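Putative type VI secretion protein (Escherichia coli, PDB 6SKI) probably acts as a phospholipase toxin of the type VI secretion system, a hydrolase effector carried on the VgrG spike. Local coordinates at residues F184-D192 and F229-E237; A490-W501 and N519-P528. All coordinates share one frame; numbering follows the deposited sequence.

Contact 1: F184-D192 and F229-E237; sequences FCIAKIQFD and FYDGKPSGE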
loop_
_atom_site.group_PDB
_atom_site.type_symbol
_atom_site.label_atom_id
_atom_site.label_comp_id
_atom_site.label_asym_id
_atom_site.label_seq_id
_atom_site.Cartn_x
_atom_site.Cartn_y
_atom_site.Cartn_z
ATOM N N PHE A 184 8.874 -33.770 -1.909
ATOM C CA PHE A 184 8.802 -32.961 -3.111
ATOM C C PHE A 184 9.970 -31.991 -3.139
ATOM O O PHE A 184 10.593 -31.703 -2.115
ATOM C CB PHE A 184 7.480 -32.190 -3.181
ATOM C CG PHE A 184 7.217 -31.336 -1.973
ATOM C CD1 PHE A 184 6.529 -31.845 -0.891
ATOM C CD2 PHE A 184 7.653 -30.024 -1.924
ATOM C CE1 PHE A 184 6.291 -31.067 0.216
ATOM C CE2 PHE A 184 7.414 -29.243 -0.818
ATOM C CZ PHE A 184 6.732 -29.765 0.253
ATOM N N CYS A 185 10.257 -31.491 -4.332
ATOM C CA CYS A 185 11.161 -30.377 -4.539
ATOM C C CYS A 185 10.367 -29.201 -5.086
ATOM O O CYS A 185 9.464 -29.380 -5.911
ATOM C CB CYS A 185 12.280 -30.753 -5.509
ATOM S SG CYS A 185 13.455 -29.433 -5.823
ATOM N N ILE A 186 10.695 -28.002 -4.619
ATOM C CA ILE A 186 10.066 -26.795 -5.140
ATOM C C ILE A 186 10.710 -26.490 -6.485
ATOM O O ILE A 186 11.859 -26.050 -6.553
ATOM C CB ILE A 186 10.204 -25.621 -4.166
ATOM C CG1 ILE A 186 9.508 -25.962 -2.850
ATOM C CG2 ILE A 186 9.611 -24.363 -4.765
ATOM C CD1 ILE A 186 9.748 -24.969 -1.754
ATOM N N ALA A 187 9.967 -26.725 -7.560
ATOM C CA ALA A 187 10.497 -26.595 -8.906
ATOM C C ALA A 187 10.455 -25.169 -9.418
ATOM O O ALA A 187 11.081 -24.872 -10.441
ATOM C CB ALA A 187 9.718 -27.495 -9.866
ATOM N N LYS A 188 9.728 -24.289 -8.739
ATOM C CA LYS A 188 9.614 -22.902 -9.154
ATOM C C LYS A 188 9.121 -22.088 -7.971
ATOM O O LYS A 188 8.279 -22.552 -7.201
ATOM C CB LYS A 188 8.655 -22.754 -10.337
ATOM C CG LYS A 188 8.846 -21.492 -11.141
ATOM C CD LYS A 188 7.887 -21.456 -12.311
ATOM C CE LYS A 188 7.807 -20.070 -12.914
ATOM N NZ LYS A 188 7.264 -20.110 -14.298
ATOM N N ILE A 189 9.656 -20.884 -7.828
ATOM C CA ILE A 189 9.187 -19.921 -6.842
ATOM C C ILE A 189 8.547 -18.779 -7.612
ATOM O O ILE A 189 9.230 -18.041 -8.332
ATOM C CB ILE A 189 10.318 -19.418 -5.939
ATOM C CG1 ILE A 189 10.827 -20.544 -5.038
ATOM C CG2 ILE A 189 9.850 -18.230 -5.118
ATOM C CD1 ILE A 189 10.017 -20.741 -3.786
ATOM N N GLN A 190 7.236 -18.646 -7.485
ATOM C CA GLN A 190 6.492 -17.566 -8.105
ATOM C C GLN A 190 6.075 -16.551 -7.050
ATOM O O GLN A 190 6.071 -16.833 -5.850
ATOM C CB GLN A 190 5.260 -18.104 -8.830
ATOM C CG GLN A 190 5.483 -18.453 -10.278
ATOM C CD GLN A 190 4.305 -19.183 -10.870
ATOM O OE1 GLN A 190 3.447 -19.683 -10.145
ATOM N NE2 GLN A 190 4.253 -19.253 -12.191
ATOM N N PHE A 191 5.727 -15.353 -7.510
ATOM C CA PHE A 191 5.265 -14.285 -6.635
ATOM C C PHE A 191 3.987 -13.684 -7.193
ATOM O O PHE A 191 3.901 -13.408 -8.393
ATOM C CB PHE A 191 6.324 -13.190 -6.482
ATOM C CG PHE A 191 7.524 -13.608 -5.689
ATOM C CD1 PHE A 191 7.430 -13.814 -4.328
ATOM C CD2 PHE A 191 8.749 -13.773 -6.302
ATOM C CE1 PHE A 191 8.529 -14.190 -3.598
ATOM C CE2 PHE A 191 9.851 -14.150 -5.573
ATOM C CZ PHE A 191 9.740 -14.358 -4.219
ATOM N N ASP A 192 2.999 -13.487 -6.327
ATOM C CA ASP A 192 1.821 -12.677 -6.624
ATOM C C ASP A 192 1.904 -11.449 -5.731
ATOM O O ASP A 192 1.621 -11.524 -4.533
ATOM C CB ASP A 192 0.526 -13.440 -6.388
ATOM C CG ASP A 192 0.341 -14.578 -7.349
ATOM O OD1 ASP A 192 0.564 -14.370 -8.557
ATOM O OD2 ASP A 192 -0.048 -15.674 -6.903
ATOM N N PHE A 229 17.054 -27.392 -1.915
ATOM C CA PHE A 229 17.155 -27.084 -3.332
ATOM C C PHE A 229 15.806 -26.639 -3.879
ATOM O O PHE A 229 14.779 -27.278 -3.637
ATOM C CB PHE A 229 17.649 -28.306 -4.101
ATOM C CG PHE A 229 17.575 -28.152 -5.587
ATOM C CD1 PHE A 229 16.725 -28.940 -6.333
ATOM C CD2 PHE A 229 18.367 -27.230 -6.241
ATOM C CE1 PHE A 229 16.650 -28.800 -7.696
ATOM C CE2 PHE A 229 18.299 -27.089 -7.607
ATOM C CZ PHE A 229 17.439 -27.875 -8.335
ATOM N N TYR A 230 15.809 -25.533 -4.616
ATOM C CA TYR A 230 14.639 -25.111 -5.370
ATOM C C TYR A 230 15.072 -24.783 -6.787
ATOM O O TYR A 230 16.084 -24.106 -6.990
ATOM C CB TYR A 230 13.935 -23.910 -4.727
ATOM C CG TYR A 230 14.783 -22.676 -4.527
ATOM C CD1 TYR A 230 15.523 -22.499 -3.372
ATOM C CD2 TYR A 230 14.805 -21.667 -5.477
ATOM C CE1 TYR A 230 16.281 -21.370 -3.181
ATOM C CE2 TYR A 230 15.559 -20.537 -5.294
ATOM C CZ TYR A 230 16.294 -20.391 -4.144
ATOM O OH TYR A 230 17.051 -19.260 -3.960
ATOM N N ASP A 231 14.316 -25.274 -7.762
ATOM C CA ASP A 231 14.640 -25.051 -9.158
ATOM C C ASP A 231 14.122 -23.683 -9.599
ATOM O O ASP A 231 13.503 -22.944 -8.831
ATOM C CB ASP A 231 14.061 -26.172 -10.014
ATOM C CG ASP A 231 14.875 -26.434 -11.257
ATOM O OD1 ASP A 231 16.080 -26.117 -11.255
ATOM O OD2 ASP A 231 14.313 -26.962 -12.236
ATOM N N GLY A 232 14.385 -23.335 -10.851
ATOM C CA GLY A 232 13.936 -22.064 -11.374
ATOM C C GLY A 232 14.917 -20.949 -11.088
ATOM O O GLY A 232 16.023 -21.151 -10.580
ATOM N N LYS A 233 14.496 -19.740 -11.440
ATOM C CA LYS A 233 15.297 -18.560 -11.158
ATOM C C LYS A 233 15.541 -18.453 -9.657
ATOM O O LYS A 233 14.588 -18.540 -8.872
ATOM C CB LYS A 233 14.596 -17.307 -11.673
ATOM C CG LYS A 233 14.463 -17.257 -13.182
ATOM C CD LYS A 233 13.461 -16.207 -13.608
ATOM C CE LYS A 233 13.231 -16.242 -15.107
ATOM N NZ LYS A 233 12.702 -17.557 -15.560
ATOM N N PRO A 234 16.788 -18.265 -9.219
ATOM C CA PRO A 234 17.073 -18.291 -7.776
ATOM C C PRO A 234 16.355 -17.216 -6.984
ATOM O O PRO A 234 16.125 -17.400 -5.784
ATOM C CB PRO A 234 18.595 -18.111 -7.734
ATOM C CG PRO A 234 18.886 -17.349 -8.985
ATOM C CD PRO A 234 18.013 -18.024 -9.995
ATOM N N SER A 235 15.993 -16.101 -7.612
ATOM C CA SER A 235 15.244 -15.046 -6.948
ATOM C C SER A 235 13.759 -15.101 -7.261
ATOM O O SER A 235 13.005 -14.251 -6.777
ATOM C CB SER A 235 15.800 -13.672 -7.333
ATOM O OG SER A 235 17.036 -13.425 -6.691
ATOM N N GLY A 236 13.321 -16.060 -8.060
ATOM C CA GLY A 236 11.912 -16.257 -8.313
ATOM C C GLY A 236 11.438 -15.562 -9.569
ATOM O O GLY A 236 12.204 -14.985 -10.343
ATOM N N GLU A 237 10.125 -15.632 -9.763
ATOM C CA GLU A 237 9.447 -14.988 -10.875
ATOM C C GLU A 237 8.134 -14.422 -10.358
ATOM O O GLU A 237 7.565 -14.934 -9.394
ATOM C CB GLU A 237 9.219 -15.984 -12.020
ATOM C CG GLU A 237 8.389 -15.474 -13.174
ATOM C CD GLU A 237 8.488 -16.364 -14.391
ATOM O OE1 GLU A 237 9.219 -17.373 -14.331
ATOM O OE2 GLU A 237 7.833 -16.056 -15.409
#
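Carboxylate atom OE1 of E237 is approached by two lysines: the K188 NZ to E237 OE1 salt bridge is weak at 3.4 Å, and K233 adds a longer one. K188 is long enough to span the gap, its chain extended and CG anti to the backbone N (chi1 -159°). E237 OE2 also pairs with K277, so three lysines share this acid.

Backbone bonds join the two segments at two further places. D231 N donates to I186 O at 2.8 Å, and E237 N donates to I189 O at 2.9 Å. F191 N then makes a weak, bent bond to E237 O, which completes the parallel pairing of Q190 with E237. Between D231 and E237 the loop leaves the strand and returns through a type I turn from K233 to G236. Glycine suits G232 and G236, both at positive phi, and bare G236 lets F191 bring its ring edge, at CE2, to 3.4 Å from S235 O. Y230 offers a ring, with I189 CG1 lying obliquely against its CD2, and a terminal hydroxyl: Y230 OH donates to P234 O at 2.8 Å, closing the loop on itself. At the far end C185 SG meets the F229 ring obliquely, near another protein chain.

The shared carboxylate would be expected to stay ionised, so charge probably adds modestly to the backbone bonds where the parallel pairing of strand 237-243 starts.

Contact 2: A490-W501 and N519-P528; sequences ANWNIESDGNLW and NKAFVFPNKP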
loop_
_atom_site.group_PDB
_atom_site.type_symbol
_atom_site.label_atom_id
_atom_site.label_comp_id
_atom_site.label_asym_id
_atom_site.label_seq_id
_atom_site.Cartn_x
_atom_site.Cartn_y
_atom_site.Cartn_z
ATOM N N ALA A 490 -10.343 15.177 -1.446
ATOM C CA ALA A 490 -9.649 16.450 -1.546
ATOM C C ALA A 490 -10.491 17.532 -0.888
ATOM O O ALA A 490 -11.652 17.734 -1.255
ATOM C CB ALA A 490 -9.373 16.802 -3.007
ATOM N N ASN A 491 -9.908 18.216 0.091
ATOM C CA ASN A 491 -10.610 19.271 0.803
ATOM C C ASN A 491 -9.599 20.304 1.260
ATOM O O ASN A 491 -8.388 20.107 1.153
ATOM C CB ASN A 491 -11.397 18.731 2.001
ATOM C CG ASN A 491 -10.572 17.823 2.880
ATOM O OD1 ASN A 491 -9.721 18.281 3.636
ATOM N ND2 ASN A 491 -10.828 16.526 2.798
ATOM N N TRP A 492 -10.109 21.415 1.776
ATOM C CA TRP A 492 -9.263 22.492 2.267
ATOM C C TRP A 492 -9.339 22.592 3.783
ATOM O O TRP A 492 -9.171 23.670 4.353
ATOM C CB TRP A 492 -9.652 23.815 1.614
ATOM C CG TRP A 492 -9.090 23.972 0.242
ATOM C CD1 TRP A 492 -9.734 23.742 -0.934
ATOM C CD2 TRP A 492 -7.769 24.393 -0.101
ATOM N NE1 TRP A 492 -8.898 23.995 -1.989
ATOM C CE2 TRP A 492 -7.683 24.396 -1.504
ATOM C CE3 TRP A 492 -6.648 24.769 0.643
ATOM C CZ2 TRP A 492 -6.524 24.758 -2.177
ATOM C CZ3 TRP A 492 -5.501 25.130 -0.028
ATOM C CH2 TRP A 492 -5.447 25.122 -1.422
ATOM N N ASN A 493 -9.588 21.467 4.446
ATOM C CA ASN A 493 -9.545 21.433 5.898
ATOM C C ASN A 493 -8.106 21.556 6.364
ATOM O O ASN A 493 -7.203 20.918 5.817
ATOM C CB ASN A 493 -10.151 20.134 6.423
ATOM C CG ASN A 493 -11.644 20.073 6.242
ATOM O OD1 ASN A 493 -12.285 19.095 6.613
ATOM N ND2 ASN A 493 -12.211 21.124 5.681
ATOM N N ILE A 494 -7.890 22.372 7.381
ATOM C CA ILE A 494 -6.550 22.653 7.873
ATOM C C ILE A 494 -6.271 21.756 9.068
ATOM O O ILE A 494 -7.174 21.432 9.851
ATOM C CB ILE A 494 -6.385 24.144 8.227
ATOM C CG1 ILE A 494 -4.950 24.597 7.973
ATOM C CG2 ILE A 494 -6.766 24.424 9.664
ATOM C CD1 ILE A 494 -4.765 26.083 8.067
ATOM N N GLU A 495 -5.028 21.314 9.177
ATOM C CA GLU A 495 -4.537 20.564 10.316
ATOM C C GLU A 495 -3.315 21.281 10.866
ATOM O O GLU A 495 -2.716 22.130 10.204
ATOM C CB GLU A 495 -4.191 19.123 9.925
ATOM C CG GLU A 495 -5.395 18.281 9.556
ATOM C CD GLU A 495 -5.086 16.801 9.519
ATOM O OE1 GLU A 495 -3.925 16.425 9.782
ATOM O OE2 GLU A 495 -6.006 16.011 9.222
ATOM N N SER A 496 -2.943 20.938 12.091
ATOM C CA SER A 496 -1.814 21.576 12.742
ATOM C C SER A 496 -0.945 20.533 13.423
ATOM O O SER A 496 -1.400 19.447 13.791
ATOM C CB SER A 496 -2.273 22.620 13.764
ATOM O OG SER A 496 -2.965 22.007 14.836
ATOM N N ASP A 497 0.326 20.885 13.573
ATOM C CA ASP A 497 1.268 20.099 14.352
ATOM C C ASP A 497 2.186 21.041 15.110
ATOM O O ASP A 497 2.478 22.149 14.661
ATOM C CB ASP A 497 2.093 19.154 13.474
ATOM C CG ASP A 497 2.523 17.905 14.215
ATOM O OD1 ASP A 497 1.641 17.132 14.641
ATOM O OD2 ASP A 497 3.742 17.700 14.381
ATOM N N GLY A 498 2.658 20.582 16.266
ATOM C CA GLY A 498 3.575 21.356 17.074
ATOM C C GLY A 498 5.017 20.924 16.977
ATOM O O GLY A 498 5.840 21.379 17.783
ATOM N N ASN A 499 5.364 20.070 16.020
ATOM C CA ASN A 499 6.715 19.560 15.862
ATOM C C ASN A 499 7.456 20.223 14.713
ATOM O O ASN A 499 8.568 19.803 14.384
ATOM C CB ASN A 499 6.677 18.047 15.655
ATOM C CG ASN A 499 6.230 17.306 16.889
ATOM O OD1 ASN A 499 6.870 17.383 17.936
ATOM N ND2 ASN A 499 5.124 16.584 16.776
ATOM N N LEU A 500 6.871 21.246 14.100
ATOM C CA LEU A 500 7.472 21.908 12.956
ATOM C C LEU A 500 7.279 23.408 13.084
ATOM O O LEU A 500 6.344 23.885 13.731
ATOM C CB LEU A 500 6.855 21.435 11.632
ATOM C CG LEU A 500 6.858 19.956 11.255
ATOM C CD1 LEU A 500 6.215 19.781 9.897
ATOM C CD2 LEU A 500 8.264 19.393 11.246
ATOM N N TRP A 501 8.180 24.150 12.452
ATOM C CA TRP A 501 7.994 25.570 12.208
ATOM C C TRP A 501 8.271 25.819 10.736
ATOM O O TRP A 501 9.322 25.426 10.228
ATOM C CB TRP A 501 8.915 26.426 13.085
ATOM C CG TRP A 501 8.799 27.885 12.794
ATOM C CD1 TRP A 501 7.852 28.739 13.266
ATOM C CD2 TRP A 501 9.656 28.660 11.949
ATOM N NE1 TRP A 501 8.063 30.000 12.770
ATOM C CE2 TRP A 501 9.165 29.977 11.958
ATOM C CE3 TRP A 501 10.790 28.370 11.191
ATOM C CZ2 TRP A 501 9.769 31.000 11.237
ATOM C CZ3 TRP A 501 11.386 29.385 10.477
ATOM C CH2 TRP A 501 10.877 30.684 10.506
ATOM N N ASN A 519 4.268 26.503 19.489
ATOM C CA ASN A 519 3.634 27.046 18.300
ATOM C C ASN A 519 2.839 25.961 17.582
ATOM O O ASN A 519 2.941 24.772 17.889
ATOM C CB ASN A 519 4.674 27.627 17.347
ATOM C CG ASN A 519 5.452 26.554 16.618
ATOM O OD1 ASN A 519 5.738 25.498 17.176
ATOM N ND2 ASN A 519 5.787 26.812 15.360
ATOM N N LYS A 520 2.039 26.389 16.612
ATOM C CA LYS A 520 1.311 25.478 15.744
ATOM C C LYS A 520 1.653 25.788 14.295
ATOM O O LYS A 520 1.564 26.941 13.864
ATOM C CB LYS A 520 -0.197 25.581 15.975
ATOM C CG LYS A 520 -0.741 24.495 16.884
ATOM C CD LYS A 520 -2.257 24.470 16.884
ATOM C CE LYS A 520 -2.829 25.843 17.163
ATOM N NZ LYS A 520 -4.289 25.779 17.434
ATOM N N ALA A 521 2.045 24.759 13.555
ATOM C CA ALA A 521 2.293 24.848 12.127
ATOM C C ALA A 521 1.121 24.215 11.396
ATOM O O ALA A 521 0.651 23.141 11.778
ATOM C CB ALA A 521 3.596 24.146 11.741
ATOM N N PHE A 522 0.663 24.875 10.339
ATOM C CA PHE A 522 -0.607 24.558 9.705
ATOM C C PHE A 522 -0.378 24.024 8.301
ATOM O O PHE A 522 0.384 24.607 7.524
ATOM C CB PHE A 522 -1.505 25.791 9.675
ATOM C CG PHE A 522 -2.078 26.144 11.012
ATOM C CD1 PHE A 522 -1.530 27.162 11.767
ATOM C CD2 PHE A 522 -3.166 25.459 11.515
ATOM C CE1 PHE A 522 -2.052 27.485 12.995
ATOM C CE2 PHE A 522 -3.693 25.781 12.743
ATOM C CZ PHE A 522 -3.134 26.795 13.483
ATOM N N VAL A 523 -1.041 22.917 7.987
ATOM C CA VAL A 523 -0.937 22.251 6.696
ATOM C C VAL A 523 -2.341 22.008 6.165
ATOM O O VAL A 523 -3.283 21.825 6.942
ATOM C CB VAL A 523 -0.157 20.925 6.809
ATOM C CG1 VAL A 523 -0.854 19.983 7.769
ATOM C CG2 VAL A 523 0.021 20.276 5.452
ATOM N N PHE A 524 -2.487 22.042 4.850
ATOM C CA PHE A 524 -3.681 21.497 4.227
ATOM C C PHE A 524 -3.335 20.108 3.708
ATOM O O PHE A 524 -2.857 19.970 2.576
ATOM C CB PHE A 524 -4.175 22.405 3.104
ATOM C CG PHE A 524 -4.576 23.771 3.571
ATOM C CD1 PHE A 524 -5.803 23.979 4.171
ATOM C CD2 PHE A 524 -3.720 24.844 3.424
ATOM C CE1 PHE A 524 -6.170 25.232 4.603
ATOM C CE2 PHE A 524 -4.083 26.098 3.855
ATOM C CZ PHE A 524 -5.309 26.291 4.445
ATOM N N PRO A 525 -3.559 19.058 4.503
ATOM C CA PRO A 525 -3.032 17.739 4.129
ATOM C C PRO A 525 -3.706 17.148 2.912
ATOM O O PRO A 525 -3.052 16.447 2.132
ATOM C CB PRO A 525 -3.307 16.894 5.381
ATOM C CG PRO A 525 -3.527 17.893 6.469
ATOM C CD PRO A 525 -4.255 18.998 5.793
ATOM N N ASN A 526 -4.991 17.418 2.720
ATOM C CA ASN A 526 -5.786 16.810 1.667
ATOM C C ASN A 526 -6.195 17.856 0.647
ATOM O O ASN A 526 -7.302 17.838 0.117
ATOM C CB ASN A 526 -7.012 16.122 2.254
ATOM C CG ASN A 526 -6.650 15.096 3.296
ATOM O OD1 ASN A 526 -5.967 14.117 3.005
ATOM N ND2 ASN A 526 -7.090 15.321 4.524
ATOM N N LYS A 527 -5.282 18.763 0.347
ATOM C CA LYS A 527 -5.605 19.861 -0.545
ATOM C C LYS A 527 -5.651 19.363 -1.985
ATOM O O LYS A 527 -4.799 18.573 -2.395
ATOM C CB LYS A 527 -4.571 20.973 -0.407
ATOM C CG LYS A 527 -4.248 21.715 -1.680
ATOM C CD LYS A 527 -2.855 22.295 -1.622
ATOM C CE LYS A 527 -2.284 22.490 -3.006
ATOM N NZ LYS A 527 -0.810 22.671 -2.953
ATOM N N PRO A 528 -6.648 19.791 -2.751
ATOM C CA PRO A 528 -6.771 19.312 -4.127
ATOM C C PRO A 528 -5.624 19.798 -4.993
ATOM O O PRO A 528 -5.036 20.854 -4.754
ATOM C CB PRO A 528 -8.106 19.910 -4.581
ATOM C CG PRO A 528 -8.233 21.133 -3.743
ATOM C CD PRO A 528 -7.772 20.670 -2.398
#
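W492 meets three residues of 519-528 with different parts of its indole. From CB, the first torsion sets CG anti to the carbonyl carbon (chi1 -80°), which lays one face of the indole against K527 and P528 and brings its CE3 side to F524. CD1 comes first, resting near P528 CD. The puckered ring of P528 sets its CD over the five-membered ring, a CH-pi contact, and W492 NE1 lies 3.4 Å from P528 CG; proline suits the place because these methylenes offer C-H groups to the indole. Along the same face, the six-membered ring takes the K527 methylenes, with W492 CH2 3.6 Å from K527 CG, again CH-pi. The lysine's ammonium goes on to Y290 and, weakly, Q68. The other flank of the benzo ring, CE3 and CZ3, turns its edge to the face of F524: W492 CE3 to F524 CD1 is 3.7 Å and the planes stand at 71°, a T-shaped pair. I494 covers the opposite face of F524, its CG1 3.6 Å from F524 CE1, so the phenyl is held between an aromatic edge and an aliphatic branch. I494 CD1 continues to F522 CB.

Beyond this apolar cluster the backbones pair. E495 and V523 exchange two bonds, E495 N to V523 O being nearly straight at 176°, and D497 and A521 exchange another two; S496 and F522 form the non-hydrogen-bonded pair between them. N491 OD1 receives N493 N in an Asx turn, a role suited to a short amide side chain.

Together these features make a short two-stranded antiparallel sheet, continued at one end by the W492-F524 cluster, where W492 packs on strand 328-341, while F522 of the paired strand rests on helix 72-85.

Contact 1 comes first along the chain and closes well before contact 2 opens. Their centres are about 48 Å apart, with nearest atoms about 28 Å apart, and they lie on opposite sides of the chain's centre. They share no sheet. Contact 1 sits at the start of strand 237-243, where the loop after helix 215-225 runs alongside strand 184-195 of the mixed sheet; helices 198-211 and 215-225 link these parallel strands in a beta-alpha-beta crossover. The molecule thus combines a probable alpha/beta-hydrolase-like catalytic core, close to another protein chain at contact 1, with a small late-chain sheet, contact 2, that is packed against early helices 53-58 and 72-85 and strand 328-341.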